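Local coordinates for acetyl xylan esterase (Metagenome, PDB 6XYC), which probably removes both acetyl and feruloyl groups from xylan, as a bifunctional carbohydrate esterase with an alpha/beta-hydrolase fold, at residues Thr7-Trp12 and Lys33-Ala38; Trp12-Tyr17 and Asn26-Leu31; Asn213-Asp218 and Ala248-Thr253. All blocks are in the same frame, centred on the assembly; numbering follows the deposited sequence.

Following the chain from the N terminus, Thr7-Trp12 runs first and meets Lys33-Ala38, so contact 1 closes a loop of the chain that holds the rest of strand 8-16 and strand 26-32. Contact 2, Trp12-Tyr17 with Asn26-Leu31, is nested inside that loop; their first segments overlap at Trp12, and their centres are about 14 Å apart. Contact 3 opens only after both have closed: Asn213-Asp218 meets Ala248-Thr253, closing a loop that holds strand 222-227 and most of helix 236-248. Its centre lies about 31 Å from that of contact 2, on the opposite side of the chain's centre. All three reach one mixed sheet, the first two at its N-terminal hairpin and the third at the start of strand 252-257.

Contact 1: Thr7-Trp12 and Lys33-Ala38; sequences TYSTSW and KEQKTA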
loop_
_atom_site.group_PDB
_atom_site.type_symbol
_atom_site.label_atom_id
_atom_site.label_comp_id
_atom_site.label_asym_id
_atom_site.label_seq_id
_atom_site.Cartn_x
_atom_site.Cartn_y
_atom_site.Cartn_z
ATOM N N THR A 7 -14.723 -12.695 12.422
ATOM C CA THR A 7 -14.758 -11.344 11.876
ATOM C C THR A 7 -15.375 -11.278 10.486
ATOM O O THR A 7 -15.731 -10.182 10.037
ATOM C CB THR A 7 -13.344 -10.746 11.808
ATOM O OG1 THR A 7 -12.516 -11.557 10.960
ATOM C CG2 THR A 7 -12.729 -10.664 13.192
ATOM N N TYR A 8 -15.528 -12.412 9.802
ATOM C CA TYR A 8 -16.004 -12.414 8.426
ATOM C C TYR A 8 -17.076 -13.476 8.218
ATOM O O TYR A 8 -17.088 -14.519 8.876
ATOM C CB TYR A 8 -14.844 -12.638 7.424
ATOM C CG TYR A 8 -14.052 -13.927 7.611
ATOM C CD1 TYR A 8 -14.382 -15.079 6.904
ATOM C CD2 TYR A 8 -12.968 -13.986 8.478
ATOM C CE1 TYR A 8 -13.665 -16.255 7.071
ATOM C CE2 TYR A 8 -12.245 -15.157 8.649
ATOM C CZ TYR A 8 -12.594 -16.286 7.941
ATOM O OH TYR A 8 -11.882 -17.451 8.104
ATOM N N SER A 9 -17.978 -13.188 7.279
ATOM C CA SER A 9 -19.026 -14.115 6.877
ATOM C C SER A 9 -18.644 -14.949 5.664
ATOM O O SER A 9 -19.210 -16.034 5.469
ATOM C CB SER A 9 -20.314 -13.347 6.560
ATOM O OG SER A 9 -20.110 -12.470 5.465
ATOM N N THR A 10 -17.695 -14.474 4.862
ATOM C CA THR A 10 -17.336 -15.088 3.596
ATOM C C THR A 10 -15.851 -14.856 3.378
ATOM O O THR A 10 -15.338 -13.771 3.672
ATOM C CB THR A 10 -18.143 -14.493 2.439
ATOM O OG1 THR A 10 -19.536 -14.510 2.764
ATOM C CG2 THR A 10 -17.922 -15.282 1.169
ATOM N N SER A 11 -15.165 -15.877 2.873
ATOM C CA SER A 11 -13.760 -15.746 2.536
ATOM C C SER A 11 -13.487 -16.497 1.245
ATOM O O SER A 11 -14.019 -17.588 1.019
ATOM C CB SER A 11 -12.853 -16.281 3.654
ATOM O OG SER A 11 -13.001 -17.680 3.821
ATOM N N TRP A 12 -12.688 -15.877 0.384
ATOM C CA TRP A 12 -12.031 -16.546 -0.729
ATOM C C TRP A 12 -10.534 -16.389 -0.492
ATOM O O TRP A 12 -10.046 -15.258 -0.395
ATOM C CB TRP A 12 -12.409 -15.934 -2.075
ATOM C CG TRP A 12 -13.847 -16.032 -2.501
ATOM C CD1 TRP A 12 -14.404 -16.988 -3.307
ATOM C CD2 TRP A 12 -14.894 -15.104 -2.197
ATOM N NE1 TRP A 12 -15.738 -16.719 -3.503
ATOM C CE2 TRP A 12 -16.064 -15.572 -2.828
ATOM C CE3 TRP A 12 -14.958 -13.929 -1.440
ATOM C CZ2 TRP A 12 -17.283 -14.902 -2.730
ATOM C CZ3 TRP A 12 -16.171 -13.268 -1.339
ATOM C CH2 TRP A 12 -17.319 -13.759 -1.979
ATOM N N LYS A 33 -18.663 -9.960 8.863
ATOM C CA LYS A 33 -19.671 -10.811 9.489
ATOM C C LYS A 33 -21.057 -10.203 9.348
ATOM O O LYS A 33 -22.011 -10.879 8.941
ATOM C CB LYS A 33 -19.323 -11.024 10.962
ATOM C CG LYS A 33 -20.356 -11.829 11.742
ATOM C CD LYS A 33 -20.209 -13.346 11.547
ATOM C CE LYS A 33 -18.765 -13.829 11.585
ATOM N NZ LYS A 33 -18.557 -15.096 10.834
ATOM N N GLU A 34 -21.194 -8.942 9.738
ATOM C CA GLU A 34 -22.409 -8.171 9.526
ATOM C C GLU A 34 -22.780 -8.196 8.049
ATOM O O GLU A 34 -22.205 -7.450 7.252
ATOM C CB GLU A 34 -22.208 -6.731 10.007
ATOM C CG GLU A 34 -20.847 -6.132 9.649
ATOM C CD GLU A 34 -20.306 -5.188 10.716
ATOM O OE1 GLU A 34 -19.725 -4.144 10.360
ATOM O OE2 GLU A 34 -20.454 -5.484 11.920
ATOM N N GLN A 35 -23.732 -9.046 7.672
ATOM C CA GLN A 35 -24.044 -9.249 6.262
ATOM C C GLN A 35 -24.794 -8.046 5.696
ATOM O O GLN A 35 -25.607 -7.417 6.380
ATOM C CB GLN A 35 -24.864 -10.527 6.079
ATOM C CG GLN A 35 -24.230 -11.754 6.730
ATOM C CD GLN A 35 -24.342 -13.009 5.881
ATOM O OE1 GLN A 35 -24.572 -12.945 4.675
ATOM N NE2 GLN A 35 -24.171 -14.161 6.514
ATOM N N LYS A 36 -24.495 -7.720 4.440
ATOM C CA LYS A 36 -25.151 -6.630 3.734
ATOM C C LYS A 36 -25.138 -6.960 2.247
ATOM O O LYS A 36 -24.505 -7.925 1.809
ATOM C CB LYS A 36 -24.467 -5.286 4.009
ATOM C CG LYS A 36 -25.197 -4.415 5.022
ATOM C CD LYS A 36 -26.440 -3.773 4.424
ATOM C CE LYS A 36 -26.086 -2.626 3.487
ATOM N NZ LYS A 36 -27.227 -2.250 2.597
ATOM N N THR A 37 -25.847 -6.140 1.468
ATOM C CA THR A 37 -25.989 -6.408 0.040
ATOM C C THR A 37 -24.639 -6.351 -0.666
ATOM O O THR A 37 -24.263 -7.279 -1.392
ATOM C CB THR A 37 -26.966 -5.410 -0.583
ATOM O OG1 THR A 37 -26.643 -4.085 -0.142
ATOM C CG2 THR A 37 -28.395 -5.743 -0.178
ATOM N N ALA A 38 -23.898 -5.263 -0.470
ATOM C CA ALA A 38 -22.562 -5.119 -1.032
ATOM C C ALA A 38 -21.682 -4.440 0.006
ATOM O O ALA A 38 -22.165 -3.894 1.002
ATOM C CB ALA A 38 -22.573 -4.320 -2.338
#
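Lys33 meets the backbone of Thr7 and Tyr8 at two points, once with its own amide and once with its side chain. The firmer bond runs from Lys33 N to Thr7 O at 3.2 Å; its N-H...O angle of 142° shows that it is bent. In the side chain, CG stands anti to the backbone N (chi1 176°), and bends at chi2 and chi3 leave Lys33 CE 3.3 Å from Tyr8 O. Lys33 NZ donates to Tyr8 O from above the carbonyl plane, 50° out of it; the modelled 2.5 Å is shorter than usual, and its exact length is doubtful.

Ser9 gives the next largest share of the buried surface. Its CB points at the other segment and lies 3.8 Å from Lys33 O, while its OG is hydrogen-bonded to Pro32 O, just before that segment. The amide end of Gln35 comes beside the same methylene, Gln35 NE2 lying 3.9 Å from Ser9 CB.

The contact lies at the surface, where strand 26-32 passes into the loop leading to strand 39-45. Backbone bonds of Ser9 and Thr10 with Leu31 tie the start of strand 8-16 to the end of strand 26-32, and Thr7 packs on Ala65 and Leu68 of helix 56-69.

Contact 2: Trp12-Tyr17 and Asn26-Leu31; sequences WTNVNY and NLDIYL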
loop_
_atom_site.group_PDB
_atom_site.type_symbol
_atom_site.label_atom_id
_atom_site.label_comp_id
_atom_site.label_asym_id
_atom_site.label_seq_id
_atom_site.Cartn_x
_atom_site.Cartn_y
_atom_site.Cartn_z
ATOM N N TRP A 12 -12.688 -15.877 0.384
ATOM C CA TRP A 12 -12.031 -16.546 -0.729
ATOM C C TRP A 12 -10.534 -16.389 -0.492
ATOM O O TRP A 12 -10.046 -15.258 -0.395
ATOM C CB TRP A 12 -12.409 -15.934 -2.075
ATOM C CG TRP A 12 -13.847 -16.032 -2.501
ATOM C CD1 TRP A 12 -14.404 -16.988 -3.307
ATOM C CD2 TRP A 12 -14.894 -15.104 -2.197
ATOM N NE1 TRP A 12 -15.738 -16.719 -3.503
ATOM C CE2 TRP A 12 -16.064 -15.572 -2.828
ATOM C CE3 TRP A 12 -14.958 -13.929 -1.440
ATOM C CZ2 TRP A 12 -17.283 -14.902 -2.730
ATOM C CZ3 TRP A 12 -16.171 -13.268 -1.339
ATOM C CH2 TRP A 12 -17.319 -13.759 -1.979
ATOM N N THR A 13 -9.805 -17.498 -0.383
ATOM C CA THR A 13 -8.365 -17.405 -0.200
ATOM C C THR A 13 -7.628 -17.947 -1.418
ATOM O O THR A 13 -8.109 -18.850 -2.112
ATOM C CB THR A 13 -7.903 -18.143 1.067
ATOM O OG1 THR A 13 -8.390 -19.490 1.069
ATOM C CG2 THR A 13 -8.401 -17.411 2.307
ATOM N N ASN A 14 -6.462 -17.353 -1.681
ATOM C CA ASN A 14 -5.588 -17.770 -2.780
ATOM C C ASN A 14 -6.307 -17.685 -4.126
ATOM O O ASN A 14 -6.339 -18.636 -4.912
ATOM C CB ASN A 14 -5.035 -19.168 -2.517
ATOM C CG ASN A 14 -3.984 -19.164 -1.423
ATOM O OD1 ASN A 14 -2.987 -18.450 -1.515
ATOM N ND2 ASN A 14 -4.212 -19.942 -0.372
ATOM N N VAL A 15 -6.880 -16.515 -4.382
ATOM C CA VAL A 15 -7.441 -16.163 -5.679
ATOM C C VAL A 15 -6.347 -15.465 -6.472
ATOM O O VAL A 15 -5.797 -14.452 -6.027
ATOM C CB VAL A 15 -8.671 -15.259 -5.514
ATOM C CG1 VAL A 15 -9.181 -14.811 -6.860
ATOM C CG2 VAL A 15 -9.751 -15.982 -4.710
ATOM N N ASN A 16 -6.003 -16.017 -7.629
ATOM C CA ASN A 16 -4.986 -15.407 -8.474
ATOM C C ASN A 16 -5.592 -14.219 -9.212
ATOM O O ASN A 16 -6.663 -14.336 -9.817
ATOM C CB ASN A 16 -4.423 -16.423 -9.465
ATOM C CG ASN A 16 -3.234 -15.882 -10.232
ATOM O OD1 ASN A 16 -3.395 -15.219 -11.259
ATOM N ND2 ASN A 16 -2.028 -16.149 -9.731
ATOM N N TYR A 17 -4.913 -13.072 -9.153
ATOM C CA TYR A 17 -5.415 -11.855 -9.776
ATOM C C TYR A 17 -4.706 -11.512 -11.078
ATOM O O TYR A 17 -5.097 -10.542 -11.739
ATOM C CB TYR A 17 -5.320 -10.672 -8.793
ATOM C CG TYR A 17 -3.921 -10.293 -8.333
ATOM C CD1 TYR A 17 -3.053 -9.608 -9.173
ATOM C CD2 TYR A 17 -3.489 -10.592 -7.045
ATOM C CE1 TYR A 17 -1.788 -9.251 -8.755
ATOM C CE2 TYR A 17 -2.223 -10.239 -6.618
ATOM C CZ TYR A 17 -1.383 -9.567 -7.475
ATOM O OH TYR A 17 -0.117 -9.213 -7.060
ATOM N N ASN A 26 -1.429 -13.941 -5.857
ATOM C CA ASN A 26 -2.654 -14.352 -5.190
ATOM C C ASN A 26 -3.118 -13.279 -4.215
ATOM O O ASN A 26 -2.336 -12.456 -3.741
ATOM C CB ASN A 26 -2.456 -15.669 -4.439
ATOM C CG ASN A 26 -2.374 -16.863 -5.359
ATOM O OD1 ASN A 26 -2.678 -16.780 -6.546
ATOM N ND2 ASN A 26 -1.970 -18.002 -4.799
ATOM N N LEU A 27 -4.411 -13.312 -3.909
ATOM C CA LEU A 27 -4.973 -12.456 -2.876
ATOM C C LEU A 27 -6.035 -13.227 -2.110
ATOM O O LEU A 27 -6.505 -14.278 -2.550
ATOM C CB LEU A 27 -5.569 -11.171 -3.471
ATOM C CG LEU A 27 -6.520 -11.281 -4.658
ATOM C CD1 LEU A 27 -7.912 -11.660 -4.212
ATOM C CD2 LEU A 27 -6.519 -9.949 -5.410
ATOM N N ASP A 28 -6.397 -12.695 -0.946
ATOM C CA ASP A 28 -7.478 -13.227 -0.127
ATOM C C ASP A 28 -8.552 -12.159 0.012
ATOM O O ASP A 28 -8.240 -10.972 0.145
ATOM C CB ASP A 28 -6.974 -13.648 1.253
ATOM C CG ASP A 28 -5.821 -14.630 1.183
ATOM O OD1 ASP A 28 -5.761 -15.417 0.211
ATOM O OD2 ASP A 28 -4.980 -14.600 2.102
ATOM N N ILE A 29 -9.817 -12.576 -0.018
ATOM C CA ILE A 29 -10.945 -11.655 0.089
ATOM C C ILE A 29 -11.812 -12.083 1.265
ATOM O O ILE A 29 -12.196 -13.251 1.359
ATOM C CB ILE A 29 -11.775 -11.623 -1.208
ATOM C CG1 ILE A 29 -10.915 -11.186 -2.394
ATOM C CG2 ILE A 29 -12.964 -10.693 -1.045
ATOM C CD1 ILE A 29 -11.612 -11.315 -3.732
ATOM N N TYR A 30 -12.132 -11.141 2.147
ATOM C CA TYR A 30 -12.992 -11.381 3.301
ATOM C C TYR A 30 -14.128 -10.365 3.306
ATOM O O TYR A 30 -13.892 -9.173 3.092
ATOM C CB TYR A 30 -12.216 -11.275 4.619
ATOM C CG TYR A 30 -11.029 -12.200 4.731
ATOM C CD1 TYR A 30 -11.167 -13.474 5.256
ATOM C CD2 TYR A 30 -9.764 -11.792 4.325
ATOM C CE1 TYR A 30 -10.083 -14.319 5.370
ATOM C CE2 TYR A 30 -8.674 -12.634 4.428
ATOM C CZ TYR A 30 -8.841 -13.900 4.955
ATOM O OH TYR A 30 -7.764 -14.748 5.068
ATOM N N LEU A 31 -15.367 -10.835 3.554
ATOM C CA LEU A 31 -16.506 -9.939 3.702
ATOM C C LEU A 31 -16.953 -9.894 5.164
ATOM O O LEU A 31 -16.882 -10.913 5.859
ATOM C CB LEU A 31 -17.686 -10.378 2.832
ATOM C CG LEU A 31 -17.371 -10.674 1.363
ATOM C CD1 LEU A 31 -18.622 -11.156 0.635
ATOM C CD2 LEU A 31 -16.778 -9.450 0.672
#
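Leu27 packs between Val15 and Tyr17, using a different methyl for each. Its CG lies between the backbone N and the carbonyl carbon (chi1 49°), the crowded position; beyond it, Leu27 CD1 meets Val15 CB at 3.9 Å and Leu27 CD2 comes to 3.5 Å from Tyr17 CD2. Further along, Trp12 crosses Ile29 and Leu31 obliquely: its CE3 lies 3.8 Å from Ile29 CG2, and Leu31 CD1 sits at the ring edge near CZ3. Trp12, Val15, Leu27 and Ile29 share one face of the sheet, and Tyr108 also covers Trp12, Val15 and Ile29.

Reciprocal backbone bonds join Trp12 with Ile29 and Val15 with Leu27. Between these pairs the register slips by one residue, and Asp28 reaches into the shift: Asn14 N donates to Asp28 OD1 at 2.8 Å, nearly straight (169°) and nearly along the C-O axis. The same oxygen forms a salt bridge with Lys56, which also donates to Asn14 OD1. An alanine in place of Asp28 would probably leave Asn14 N without this acceptor and Lys56 without its carboxylate mate. At the outer edge Asn26 spans two amides by weak bonds, ND2 to Asn14 OD1 at 3.5 Å and OD1 from Asn16 ND2 at 3.3 Å, the latter amide planes 88° apart; Asn16 ND2 also binds Asp20.

Asn14 and Val15 both face Leu27, with Asn14 at positive phi: a G1 beta bulge in the antiparallel hairpin of strands 8-16 and 26-32, at one edge of the mixed sheet of an alpha/beta-hydrolase fold, formed by the N-terminal part of the chain.

Contact 3: Asn213-Asp218 and Ala248-Thr253; sequences NFVDKD and AGAKAT
Lys217 CB rests 3.4 Å from Ala248 O, and beside it a water joins the two backbones. That water accepts from Lys217 N at 2.7 Å and donates to Ala248 O at 2.8 Å. Ala250 supplies the next contact, its CB lying 3.5 Å from Asp216 O. A looser apolar touch completes the first shell: Val215 CG1, anti to the backbone N (chi1 -177°), stands 4.2 Å from Ala248 CB and 4.3 Å from Ala250 CB.

Behind this first shell, each segment has its own turn. Asp216 OD1 accepts from Asp218 N at 2.7 Å through its anti lone pair, forming an Asx turn around Lys217. The lysine chain bends at chi3 and chi4, and its NZ makes a salt bridge with Asp218 OD1 at 2.8 Å. Across from it, Gly249 ends helix 236-248 in a Schellman motif with positive phi (79°), where a CB would be jammed against the carbonyl oxygen of Ala248. Val215 also packs on Val244 and Tyr245 of that helix, and Tyr245 touches Ala250.

With the charged groups of Lys217 and Asp218 paired inside their own segment, the polar link between the segments runs through water, and direct contact is by small apolar groups and backbone.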
loop_
_atom_site.group_PDB
_atom_site.type_symbol
_atom_site.label_atom_id
_atom_site.label_comp_id
_atom_site.label_asym_id
_atom_site.label_seq_id
_atom_site.Cartn_x
_atom_site.Cartn_y
_atom_site.Cartn_z
ATOM N N ASN A 213 7.796 12.018 -4.457
ATOM C CA ASN A 213 8.149 12.890 -5.564
ATOM C C ASN A 213 6.987 13.217 -6.496
ATOM O O ASN A 213 7.128 14.112 -7.334
ATOM C CB ASN A 213 9.261 12.256 -6.406
ATOM C CG ASN A 213 10.591 12.229 -5.694
ATOM O OD1 ASN A 213 11.219 11.178 -5.580
ATOM N ND2 ASN A 213 11.036 13.386 -5.212
ATOM N N PHE A 214 5.852 12.531 -6.379
ATOM C CA PHE A 214 4.789 12.627 -7.371
ATOM C C PHE A 214 3.465 13.078 -6.777
ATOM O O PHE A 214 2.428 12.974 -7.440
ATOM C CB PHE A 214 4.683 11.276 -8.067
ATOM C CG PHE A 214 6.017 10.740 -8.515
ATOM C CD1 PHE A 214 6.647 11.278 -9.625
ATOM C CD2 PHE A 214 6.656 9.729 -7.811
ATOM C CE1 PHE A 214 7.873 10.802 -10.039
ATOM C CE2 PHE A 214 7.885 9.246 -8.220
ATOM C CZ PHE A 214 8.495 9.786 -9.337
ATOM N N VAL A 215 3.487 13.639 -5.570
ATOM C CA VAL A 215 2.274 14.121 -4.923
ATOM C C VAL A 215 1.730 15.317 -5.692
ATOM O O VAL A 215 2.476 16.236 -6.057
ATOM C CB VAL A 215 2.568 14.483 -3.461
ATOM C CG1 VAL A 215 1.299 14.915 -2.757
ATOM C CG2 VAL A 215 3.211 13.302 -2.753
ATOM N N ASP A 216 0.421 15.314 -5.936
ATOM C CA ASP A 216 -0.247 16.379 -6.670
ATOM C C ASP A 216 -1.516 16.767 -5.924
ATOM O O ASP A 216 -2.092 15.959 -5.190
ATOM C CB ASP A 216 -0.591 15.944 -8.100
ATOM C CG ASP A 216 -1.278 17.037 -8.894
ATOM O OD1 ASP A 216 -2.451 17.343 -8.594
ATOM O OD2 ASP A 216 -0.650 17.592 -9.818
ATOM N N LYS A 217 -1.949 18.015 -6.126
ATOM C CA LYS A 217 -3.146 18.517 -5.457
ATOM C C LYS A 217 -4.342 17.591 -5.644
ATOM O O LYS A 217 -5.221 17.529 -4.777
ATOM C CB LYS A 217 -3.446 19.928 -5.985
ATOM C CG LYS A 217 -4.909 20.287 -6.109
ATOM C CD LYS A 217 -5.089 21.565 -6.937
ATOM C CE LYS A 217 -5.011 21.288 -8.432
ATOM N NZ LYS A 217 -6.317 20.845 -8.989
ATOM N N ASP A 218 -4.385 16.854 -6.749
ATOM C CA ASP A 218 -5.545 16.043 -7.087
ATOM C C ASP A 218 -5.479 14.626 -6.531
ATOM O O ASP A 218 -6.363 13.818 -6.838
ATOM C CB ASP A 218 -5.720 15.965 -8.610
ATOM C CG ASP A 218 -6.147 17.285 -9.220
ATOM O OD1 ASP A 218 -6.742 18.116 -8.504
ATOM O OD2 ASP A 218 -5.890 17.494 -10.426
ATOM N N ALA A 248 1.846 20.767 -1.630
ATOM C CA ALA A 248 1.265 20.519 -2.944
ATOM C C ALA A 248 -0.212 20.880 -3.007
ATOM O O ALA A 248 -0.813 20.772 -4.080
ATOM C CB ALA A 248 1.447 19.048 -3.337
ATOM N N GLY A 249 -0.803 21.317 -1.900
ATOM C CA GLY A 249 -2.224 21.578 -1.865
ATOM C C GLY A 249 -3.094 20.352 -1.730
ATOM O O GLY A 249 -4.318 20.462 -1.869
ATOM N N ALA A 250 -2.505 19.188 -1.467
ATOM C CA ALA A 250 -3.261 17.962 -1.270
ATOM C C ALA A 250 -3.629 17.825 0.205
ATOM O O ALA A 250 -3.227 18.633 1.046
ATOM C CB ALA A 250 -2.454 16.763 -1.762
ATOM N N LYS A 251 -4.402 16.789 0.532
ATOM C CA LYS A 251 -4.930 16.610 1.879
ATOM C C LYS A 251 -4.285 15.391 2.524
ATOM O O LYS A 251 -4.465 14.261 2.054
ATOM C CB LYS A 251 -6.452 16.463 1.865
ATOM C CG LYS A 251 -7.089 16.503 3.258
ATOM C CD LYS A 251 -6.816 17.820 3.967
ATOM C CE LYS A 251 -7.241 17.768 5.429
ATOM N NZ LYS A 251 -6.107 17.544 6.361
ATOM N N ALA A 252 -3.537 15.632 3.598
ATOM C CA ALA A 252 -2.910 14.586 4.385
ATOM C C ALA A 252 -3.173 14.833 5.862
ATOM O O ALA A 252 -3.148 15.977 6.326
ATOM C CB ALA A 252 -1.402 14.535 4.128
ATOM N N THR A 253 -3.465 13.756 6.580
ATOM C CA THR A 253 -3.550 13.756 8.033
ATOM C C THR A 253 -2.403 12.911 8.564
ATOM O O THR A 253 -2.224 11.768 8.132
ATOM C CB THR A 253 -4.894 13.196 8.513
ATOM O OG1 THR A 253 -5.959 13.969 7.948
ATOM C CG2 THR A 253 -4.985 13.244 10.032
HETATM O O HOH W 1 -0.232 20.051 -6.760
#